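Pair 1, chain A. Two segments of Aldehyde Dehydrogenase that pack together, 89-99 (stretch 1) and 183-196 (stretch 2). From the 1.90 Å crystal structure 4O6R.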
# COMPACT_ATOMS: atom_id res chain seq x y z
N ALA A 89 -5.38 0.13 39.50
CA ALA A 89 -5.62 1.50 39.88
C ALA A 89 -6.33 2.32 38.77
O ALA A 89 -7.20 3.14 39.08
CB ALA A 89 -4.34 2.19 40.33
N LEU A 90 -5.99 2.09 37.50
CA LEU A 90 -6.67 2.76 36.41
C LEU A 90 -8.14 2.31 36.31
O LEU A 90 -9.02 3.12 36.11
CB LEU A 90 -5.98 2.54 35.05
CG LEU A 90 -4.75 3.41 34.75
CD1 LEU A 90 -4.02 2.93 33.53
CD2 LEU A 90 -5.15 4.85 34.54
N ALA A 91 -8.36 1.02 36.48
CA ALA A 91 -9.69 0.46 36.43
C ALA A 91 -10.56 1.04 37.56
O ALA A 91 -11.71 1.43 37.33
CB ALA A 91 -9.64 -1.05 36.52
N GLN A 92 -10.02 1.05 38.78
CA GLN A 92 -10.72 1.64 39.90
C GLN A 92 -11.07 3.10 39.65
O GLN A 92 -12.20 3.52 39.93
CB GLN A 92 -9.90 1.51 41.19
CG GLN A 92 -9.78 0.09 41.71
CD GLN A 92 -11.07 -0.43 42.34
OE1 GLN A 92 -11.87 0.35 42.87
NE2 GLN A 92 -11.25 -1.74 42.34
N LEU A 93 -10.13 3.88 39.13
CA LEU A 93 -10.36 5.32 38.91
C LEU A 93 -11.42 5.55 37.84
O LEU A 93 -12.37 6.34 38.02
CB LEU A 93 -9.06 6.04 38.55
CG LEU A 93 -9.12 7.55 38.37
CD1 LEU A 93 -9.58 8.23 39.63
CD2 LEU A 93 -7.74 8.10 37.99
N GLU A 94 -11.30 4.81 36.74
CA GLU A 94 -12.28 4.87 35.65
C GLU A 94 -13.69 4.51 36.14
O GLU A 94 -14.65 5.25 35.87
CB GLU A 94 -11.84 3.97 34.46
CG GLU A 94 -12.71 4.08 33.20
CD GLU A 94 -12.51 5.36 32.39
OE1 GLU A 94 -12.08 6.39 32.94
OE2 GLU A 94 -12.85 5.37 31.18
N SER A 95 -13.82 3.41 36.89
CA SER A 95 -15.12 3.01 37.46
C SER A 95 -15.71 4.04 38.42
O SER A 95 -16.91 4.27 38.41
CB SER A 95 -15.03 1.64 38.17
OG SER A 95 -14.82 0.60 37.22
N LEU A 96 -14.87 4.66 39.23
CA LEU A 96 -15.31 5.65 40.20
C LEU A 96 -15.96 6.85 39.50
O LEU A 96 -17.01 7.33 39.92
CB LEU A 96 -14.13 6.12 41.04
CG LEU A 96 -14.41 6.98 42.25
CD1 LEU A 96 -15.10 6.20 43.35
CD2 LEU A 96 -13.11 7.60 42.78
N ASP A 97 -15.32 7.28 38.42
CA ASP A 97 -15.66 8.49 37.68
C ASP A 97 -16.81 8.27 36.69
O ASP A 97 -17.67 9.13 36.51
CB ASP A 97 -14.38 8.91 36.91
CG ASP A 97 -14.39 10.35 36.47
OD1 ASP A 97 -15.31 11.10 36.86
OD2 ASP A 97 -13.46 10.72 35.73
N THR A 98 -16.82 7.13 36.03
CA THR A 98 -17.76 6.90 34.93
C THR A 98 -18.98 6.09 35.30
O THR A 98 -19.99 6.19 34.63
CB THR A 98 -17.10 6.11 33.80
OG1 THR A 98 -16.69 4.83 34.29
CG2 THR A 98 -15.94 6.87 33.26
N GLY A 99 -18.88 5.27 36.35
CA GLY A 99 -19.90 4.30 36.66
C GLY A 99 -19.75 2.95 35.98
O GLY A 99 -20.56 2.07 36.22
N GLU A 183 -15.33 17.06 30.99
CA GLU A 183 -15.24 17.56 32.36
C GLU A 183 -16.09 16.72 33.31
O GLU A 183 -15.91 16.81 34.51
CB GLU A 183 -15.64 19.05 32.44
CG GLU A 183 -17.11 19.37 32.24
CD GLU A 183 -17.60 19.34 30.81
OE1 GLU A 183 -16.86 18.96 29.85
OE2 GLU A 183 -18.77 19.73 30.65
N ILE A 184 -17.00 15.91 32.75
CA ILE A 184 -17.80 14.97 33.55
C ILE A 184 -16.95 13.80 34.06
O ILE A 184 -17.23 13.27 35.15
CB ILE A 184 -19.00 14.38 32.73
CG1 ILE A 184 -19.85 15.49 32.08
CG2 ILE A 184 -19.89 13.51 33.61
CD1 ILE A 184 -20.20 16.60 33.01
N THR A 185 -15.97 13.37 33.26
CA THR A 185 -15.17 12.18 33.57
C THR A 185 -13.70 12.41 33.20
O THR A 185 -13.18 11.76 32.29
CB THR A 185 -15.65 10.96 32.76
OG1 THR A 185 -15.59 11.25 31.35
CG2 THR A 185 -17.05 10.59 33.14
N PRO A 186 -13.03 13.37 33.86
CA PRO A 186 -11.69 13.76 33.38
C PRO A 186 -10.55 12.98 34.04
O PRO A 186 -9.40 13.16 33.68
CB PRO A 186 -11.59 15.22 33.82
CG PRO A 186 -12.36 15.24 35.11
CD PRO A 186 -13.56 14.35 34.82
N LEU A 187 -10.86 12.18 35.04
CA LEU A 187 -9.80 11.77 35.97
C LEU A 187 -8.78 10.77 35.38
O LEU A 187 -7.56 10.92 35.58
CB LEU A 187 -10.41 11.26 37.25
CG LEU A 187 -11.22 12.31 38.03
CD1 LEU A 187 -11.86 11.70 39.24
CD2 LEU A 187 -10.34 13.48 38.44
N SER A 188 -9.25 9.79 34.62
CA SER A 188 -8.35 8.79 34.06
C SER A 188 -7.41 9.41 33.01
O SER A 188 -6.25 9.01 32.90
CB SER A 188 -9.16 7.59 33.53
OG SER A 188 -9.92 7.97 32.40
N THR A 189 -7.87 10.44 32.30
CA THR A 189 -7.06 11.14 31.32
C THR A 189 -5.88 11.86 31.95
O THR A 189 -4.77 11.87 31.42
CB THR A 189 -7.94 12.14 30.54
OG1 THR A 189 -8.99 11.43 29.90
CG2 THR A 189 -7.11 12.87 29.49
N LEU A 190 -6.13 12.46 33.11
CA LEU A 190 -5.08 13.10 33.87
C LEU A 190 -4.05 12.06 34.37
O LEU A 190 -2.86 12.34 34.43
CB LEU A 190 -5.70 13.91 35.02
CG LEU A 190 -6.60 15.05 34.57
CD1 LEU A 190 -7.08 15.84 35.77
CD2 LEU A 190 -5.84 16.00 33.65
N ARG A 191 -4.49 10.86 34.74
CA ARG A 191 -3.55 9.79 35.09
C ARG A 191 -2.74 9.30 33.88
O ARG A 191 -1.55 9.05 33.99
CB ARG A 191 -4.27 8.61 35.76
CG ARG A 191 -3.39 7.46 36.23
CD ARG A 191 -2.27 7.89 37.17
NE ARG A 191 -1.45 6.74 37.60
CZ ARG A 191 -0.14 6.73 37.77
NH1 ARG A 191 0.60 7.83 37.58
NH2 ARG A 191 0.46 5.60 38.15
N ILE A 192 -3.40 9.19 32.72
CA ILE A 192 -2.70 8.81 31.50
C ILE A 192 -1.57 9.80 31.20
O ILE A 192 -0.46 9.38 30.90
CB ILE A 192 -3.67 8.71 30.30
CG1 ILE A 192 -4.54 7.48 30.44
CG2 ILE A 192 -2.95 8.71 28.95
CD1 ILE A 192 -3.75 6.17 30.39
N VAL A 193 -1.83 11.10 31.25
CA VAL A 193 -0.79 12.04 30.87
C VAL A 193 0.32 12.05 31.90
O VAL A 193 1.48 12.31 31.54
CB VAL A 193 -1.32 13.46 30.55
CG1 VAL A 193 -1.70 14.20 31.81
CG2 VAL A 193 -0.28 14.24 29.76
N GLU A 194 -0.01 11.77 33.16
CA GLU A 194 1.00 11.57 34.19
C GLU A 194 1.91 10.39 33.83
O GLU A 194 3.14 10.49 33.95
CB GLU A 194 0.35 11.34 35.57
CG GLU A 194 1.37 11.40 36.70
CD GLU A 194 0.75 11.22 38.04
OE1 GLU A 194 -0.25 10.47 38.17
OE2 GLU A 194 1.30 11.83 38.98
N LEU A 195 1.32 9.28 33.39
CA LEU A 195 2.13 8.13 32.94
C LEU A 195 2.98 8.50 31.74
O LEU A 195 4.13 8.09 31.67
CB LEU A 195 1.28 6.89 32.61
CG LEU A 195 0.55 6.27 33.80
CD1 LEU A 195 -0.43 5.18 33.39
CD2 LEU A 195 1.55 5.73 34.79
N MET A 196 2.40 9.24 30.79
CA MET A 196 3.16 9.75 29.65
C MET A 196 4.42 10.51 30.08
O MET A 196 5.51 10.27 29.54
CB MET A 196 2.27 10.64 28.76
CG MET A 196 1.24 9.83 27.98
SD MET A 196 0.15 10.98 27.12
CE MET A 196 -0.40 9.95 25.77
O HOH W 1 -12.08 9.00 34.20

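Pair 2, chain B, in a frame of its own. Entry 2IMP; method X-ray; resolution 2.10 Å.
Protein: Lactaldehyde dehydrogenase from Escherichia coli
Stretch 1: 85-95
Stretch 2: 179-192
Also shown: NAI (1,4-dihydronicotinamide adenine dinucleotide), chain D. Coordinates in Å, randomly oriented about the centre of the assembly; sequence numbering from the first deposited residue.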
# COMPACT_ATOMS: atom_id res chain seq x y z
N GLU B 85 -34.96 -6.23 -20.15
CA GLU B 85 -34.78 -7.23 -21.20
C GLU B 85 -33.80 -8.35 -20.78
O GLU B 85 -34.07 -9.54 -20.97
CB GLU B 85 -34.26 -6.56 -22.48
CG GLU B 85 -34.16 -7.49 -23.68
CD GLU B 85 -33.30 -6.91 -24.80
OE1 GLU B 85 -33.43 -5.70 -25.11
OE2 GLU B 85 -32.50 -7.67 -25.38
N ILE B 86 -32.66 -7.94 -20.22
CA ILE B 86 -31.65 -8.87 -19.76
C ILE B 86 -32.12 -9.70 -18.53
O ILE B 86 -31.85 -10.90 -18.43
CB ILE B 86 -30.34 -8.12 -19.41
CG1 ILE B 86 -29.84 -7.37 -20.66
CG2 ILE B 86 -29.26 -9.09 -18.93
CD1 ILE B 86 -28.65 -6.47 -20.40
N SER B 87 -32.82 -9.04 -17.61
CA SER B 87 -33.36 -9.71 -16.44
C SER B 87 -34.28 -10.87 -16.84
O SER B 87 -34.22 -11.96 -16.26
CB SER B 87 -34.15 -8.73 -15.57
OG SER B 87 -33.31 -7.72 -15.03
N ALA B 88 -35.13 -10.61 -17.83
CA ALA B 88 -36.05 -11.61 -18.34
C ALA B 88 -35.30 -12.81 -18.95
O ALA B 88 -35.70 -13.97 -18.78
CB ALA B 88 -36.99 -10.99 -19.38
N LEU B 89 -34.21 -12.51 -19.65
CA LEU B 89 -33.39 -13.56 -20.24
C LEU B 89 -32.82 -14.47 -19.15
O LEU B 89 -32.85 -15.70 -19.27
CB LEU B 89 -32.24 -12.96 -21.05
CG LEU B 89 -32.62 -12.20 -22.32
CD1 LEU B 89 -31.38 -11.54 -22.92
CD2 LEU B 89 -33.27 -13.16 -23.31
N ILE B 90 -32.34 -13.85 -18.07
CA ILE B 90 -31.80 -14.61 -16.95
C ILE B 90 -32.89 -15.47 -16.28
O ILE B 90 -32.69 -16.65 -16.01
CB ILE B 90 -31.16 -13.66 -15.91
CG1 ILE B 90 -30.02 -12.87 -16.57
CG2 ILE B 90 -30.64 -14.46 -14.72
CD1 ILE B 90 -29.34 -11.88 -15.64
N VAL B 91 -34.04 -14.85 -16.03
CA VAL B 91 -35.17 -15.56 -15.44
C VAL B 91 -35.53 -16.81 -16.28
O VAL B 91 -35.61 -17.93 -15.78
CB VAL B 91 -36.43 -14.66 -15.40
CG1 VAL B 91 -37.63 -15.48 -14.93
CG2 VAL B 91 -36.21 -13.48 -14.47
N GLU B 92 -35.71 -16.57 -17.58
CA GLU B 92 -36.06 -17.59 -18.55
C GLU B 92 -35.09 -18.79 -18.67
O GLU B 92 -35.52 -19.95 -18.66
CB GLU B 92 -36.22 -16.92 -19.91
CG GLU B 92 -36.50 -17.87 -21.05
CD GLU B 92 -36.77 -17.13 -22.34
OE1 GLU B 92 -35.94 -16.27 -22.71
OE2 GLU B 92 -37.80 -17.41 -22.99
N GLU B 93 -33.79 -18.52 -18.77
CA GLU B 93 -32.82 -19.60 -18.91
C GLU B 93 -32.18 -20.10 -17.59
O GLU B 93 -31.82 -21.27 -17.47
CB GLU B 93 -31.71 -19.20 -19.89
CG GLU B 93 -30.76 -18.13 -19.39
CD GLU B 93 -29.82 -17.61 -20.47
OE1 GLU B 93 -29.45 -18.38 -21.39
OE2 GLU B 93 -29.43 -16.43 -20.39
N GLY B 94 -32.08 -19.20 -16.61
CA GLY B 94 -31.48 -19.56 -15.33
C GLY B 94 -32.46 -20.03 -14.27
O GLY B 94 -32.06 -20.64 -13.27
N GLY B 95 -33.74 -19.74 -14.47
CA GLY B 95 -34.74 -20.16 -13.51
C GLY B 95 -34.77 -19.40 -12.20
O GLY B 95 -35.41 -19.84 -11.24
N GLU B 179 -23.20 -23.50 -21.40
CA GLU B 179 -24.12 -23.88 -22.46
C GLU B 179 -25.60 -23.82 -22.04
O GLU B 179 -26.50 -23.80 -22.88
CB GLU B 179 -23.80 -25.29 -22.98
CG GLU B 179 -23.74 -26.37 -21.91
CD GLU B 179 -22.33 -26.61 -21.40
OE1 GLU B 179 -21.84 -27.76 -21.55
OE2 GLU B 179 -21.70 -25.66 -20.87
N PHE B 180 -25.83 -23.78 -20.73
CA PHE B 180 -27.18 -23.72 -20.17
C PHE B 180 -27.73 -22.29 -20.05
O PHE B 180 -28.94 -22.08 -20.03
CB PHE B 180 -27.21 -24.36 -18.78
CG PHE B 180 -26.79 -25.79 -18.77
CD1 PHE B 180 -27.53 -26.74 -19.46
CD2 PHE B 180 -25.65 -26.19 -18.09
CE1 PHE B 180 -27.13 -28.07 -19.48
CE2 PHE B 180 -25.24 -27.51 -18.11
CZ PHE B 180 -25.99 -28.46 -18.81
N THR B 181 -26.83 -21.31 -19.97
CA THR B 181 -27.23 -19.91 -19.82
C THR B 181 -26.42 -18.93 -20.72
O THR B 181 -25.79 -17.99 -20.22
CB THR B 181 -27.09 -19.46 -18.34
OG1 THR B 181 -25.73 -19.61 -17.91
CG2 THR B 181 -27.99 -20.31 -17.44
N PRO B 182 -26.46 -19.12 -22.04
CA PRO B 182 -25.74 -18.26 -22.97
C PRO B 182 -26.49 -16.99 -23.44
O PRO B 182 -25.86 -16.02 -23.88
CB PRO B 182 -25.47 -19.19 -24.14
CG PRO B 182 -26.76 -19.96 -24.21
CD PRO B 182 -27.04 -20.28 -22.75
N ASN B 183 -27.81 -17.00 -23.34
CA ASN B 183 -28.61 -15.88 -23.80
C ASN B 183 -28.25 -14.51 -23.22
O ASN B 183 -28.12 -13.54 -23.96
CB ASN B 183 -30.09 -16.17 -23.60
CG ASN B 183 -30.54 -17.38 -24.39
OD1 ASN B 183 -29.95 -17.69 -25.42
ND2 ASN B 183 -31.58 -18.06 -23.92
N ASN B 184 -28.10 -14.46 -21.90
CA ASN B 184 -27.72 -13.22 -21.25
C ASN B 184 -26.35 -12.73 -21.77
O ASN B 184 -26.10 -11.53 -21.87
CB ASN B 184 -27.66 -13.42 -19.74
CG ASN B 184 -26.59 -14.40 -19.32
OD1 ASN B 184 -25.41 -14.03 -19.21
ND2 ASN B 184 -26.96 -15.64 -19.10
N ALA B 185 -25.49 -13.69 -22.12
CA ALA B 185 -24.17 -13.37 -22.64
C ALA B 185 -24.23 -12.80 -24.07
O ALA B 185 -23.42 -11.94 -24.44
CB ALA B 185 -23.29 -14.61 -22.62
N ILE B 186 -25.17 -13.29 -24.86
CA ILE B 186 -25.36 -12.77 -26.20
C ILE B 186 -25.82 -11.31 -26.12
O ILE B 186 -25.37 -10.46 -26.88
CB ILE B 186 -26.42 -13.59 -27.00
CG1 ILE B 186 -25.80 -14.91 -27.47
CG2 ILE B 186 -26.92 -12.78 -28.21
CD1 ILE B 186 -24.68 -14.74 -28.46
N ALA B 187 -26.71 -11.04 -25.17
CA ALA B 187 -27.19 -9.69 -24.96
C ALA B 187 -26.02 -8.77 -24.54
O ALA B 187 -25.94 -7.61 -24.93
CB ALA B 187 -28.29 -9.68 -23.91
N PHE B 188 -25.11 -9.32 -23.74
CA PHE B 188 -23.94 -8.55 -23.33
C PHE B 188 -23.07 -8.20 -24.55
O PHE B 188 -22.59 -7.08 -24.68
CB PHE B 188 -23.10 -9.34 -22.30
CG PHE B 188 -21.98 -8.53 -21.69
CD1 PHE B 188 -20.83 -8.24 -22.42
CD2 PHE B 188 -22.08 -8.07 -20.38
CE1 PHE B 188 -19.79 -7.49 -21.85
CE2 PHE B 188 -21.05 -7.31 -19.81
CZ PHE B 188 -19.91 -7.03 -20.54
N ALA B 189 -22.89 -9.18 -25.43
CA ALA B 189 -22.11 -8.97 -26.65
C ALA B 189 -22.74 -7.91 -27.59
O ALA B 189 -22.03 -7.11 -28.21
CB ALA B 189 -21.94 -10.29 -27.40
N LYS B 190 -24.07 -7.92 -27.68
CA LYS B 190 -24.75 -6.94 -28.51
C LYS B 190 -24.47 -5.50 -28.03
O LYS B 190 -24.31 -4.59 -28.84
CB LYS B 190 -26.26 -7.19 -28.51
CG LYS B 190 -26.69 -8.46 -29.22
CD LYS B 190 -28.21 -8.64 -29.14
CE LYS B 190 -28.68 -9.88 -29.89
NZ LYS B 190 -30.17 -10.01 -29.86
N ILE B 191 -24.43 -5.33 -26.72
CA ILE B 191 -24.12 -4.02 -26.14
C ILE B 191 -22.68 -3.59 -26.50
O ILE B 191 -22.43 -2.45 -26.89
CB ILE B 191 -24.32 -4.03 -24.61
CG1 ILE B 191 -25.82 -4.13 -24.30
CG2 ILE B 191 -23.70 -2.78 -23.98
CD1 ILE B 191 -26.14 -4.44 -22.85
N VAL B 192 -21.76 -4.54 -26.37
CA VAL B 192 -20.37 -4.30 -26.72
C VAL B 192 -20.24 -3.89 -28.20
O VAL B 192 -19.51 -2.97 -28.56
CB VAL B 192 -19.52 -5.57 -26.48
CG1 VAL B 192 -18.14 -5.41 -27.12
CG2 VAL B 192 -19.39 -5.82 -24.98
PA NAI D . -19.39 -26.49 -14.43
O1A NAI D . -17.97 -26.60 -14.07
O2A NAI D . -20.02 -27.84 -14.81
O5B NAI D . -19.54 -25.45 -15.64
C5B NAI D . -19.05 -24.12 -15.60
C4B NAI D . -18.31 -23.75 -16.89
O4B NAI D . -17.16 -24.57 -17.09
C3B NAI D . -19.14 -23.90 -18.17
O3B NAI D . -18.93 -22.78 -19.03
C2B NAI D . -18.66 -25.22 -18.73
O2B NAI D . -18.88 -25.42 -20.11
C1B NAI D . -17.20 -25.21 -18.36
N9A NAI D . -16.58 -26.57 -18.29
C8A NAI D . -17.09 -27.78 -17.81
N7A NAI D . -16.13 -28.74 -17.97
C5A NAI D . -15.04 -28.19 -18.54
C6A NAI D . -13.78 -28.70 -18.92
N6A NAI D . -13.49 -29.99 -18.75
N1A NAI D . -12.83 -27.84 -19.49
C2A NAI D . -13.13 -26.48 -19.68
N3A NAI D . -14.38 -25.98 -19.30
C4A NAI D . -15.31 -26.82 -18.74
O3 NAI D . -20.11 -25.84 -13.15
PN NAI D . -21.61 -25.27 -13.05
O1N NAI D . -21.90 -24.32 -14.14
O2N NAI D . -21.79 -24.76 -11.65
O5D NAI D . -22.46 -26.64 -13.20
C5D NAI D . -23.16 -27.06 -14.34
C4D NAI D . -23.74 -28.42 -14.04
O4D NAI D . -24.23 -28.99 -15.25
C3D NAI D . -22.97 -29.57 -13.36
O3D NAI D . -23.40 -29.73 -12.03
C2D NAI D . -23.24 -30.79 -14.21
O2D NAI D . -23.46 -31.96 -13.44
C1D NAI D . -24.43 -30.37 -15.03
N1N NAI D . -24.51 -31.17 -16.30
C2N NAI D . -23.77 -30.71 -17.40
C3N NAI D . -23.82 -31.43 -18.62
C7N NAI D . -23.04 -30.95 -19.82
O7N NAI D . -23.11 -31.68 -21.00
N7N NAI D . -22.27 -29.86 -19.81
C4N NAI D . -24.63 -32.61 -18.70
C5N NAI D . -25.37 -33.06 -17.56
C6N NAI D . -25.30 -32.32 -16.36
O HOH W 2 -33.18 -16.52 -22.17

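In both pairs a helix that ends at a glycine packs against the first turns of a second helix running nearly the opposite way. The angle between the helix directions is 152° in pair 1 and 156° in pair 2, the axes approach to 9.4 and 9.1 Å, and the central backbones superpose to 0.4 Å. A:Gly99 and B:Gly95 close the first helix at the same position; their positive phi favours glycine, which has no CB to crowd the backbone.

The central problem is to satisfy the free backbone NH groups that open the second helix. An acid points at them from the first helix: A:Asp97 in pair 1, B:Glu93 in pair 2. The shorter A:Asp97 takes one NH directly, A:Leu187 N to A:Asp97 OD2 at 3.1 Å, and reaches the next through water 1, which accepts from A:Ser188 N (3.0 Å) and donates to A:Asp97 OD2 (2.7 Å). The longer B:Glu93, with chi1 p where A:Asp97 has t, needs no such water: B:Asn183 N bonds B:Glu93 OE1 at 2.9 Å, and B:Asn184 N bonds B:Glu93 OE2 at 2.8 Å. The matched prolines, A:Pro186 and B:Pro182, sit close to the acids but have no NH to offer.

The next position shows a second exchange. A:Ser188 OG donates to A:Glu94 OE1 at 2.7 Å, and the same OE1 receives water 1 at 2.9 Å, so a second acid joins the polar network. In pair 2 these places hold B:Asn184 and B:Ile90. The amide turns to the acid instead, B:Asn184 ND2 to B:Glu93 OE2 at 2.9 Å, while B:Ile90 CG1 simply packs on B:Asn184 CB at 4.0 Å.

Farther along, the contact is largely apolar. A:Leu90 and B:Ile86 have nearly coincident side chains, and each meets an aliphatic partner: A:Leu90 CD1 to A:Leu195 CD1 is 4.2 Å, B:Ile86 CD1 to B:Ile191 CD1 4.1 Å. Between them A:Arg191 matches B:Ala187. The arginine uses its aliphatic stem, A:Leu90 CD2 lying 3.6 Å from A:Arg191 CG, while its charged end forms a salt bridge with A:Glu194 (A:Arg191 NH1 to A:Glu194 OE1, 2.8 Å). The alanine offers just a methyl, and B:Leu89, in rotamer m rather than the t of A:Leu93, brings CD1 to 3.7 Å from B:Ala187 CB.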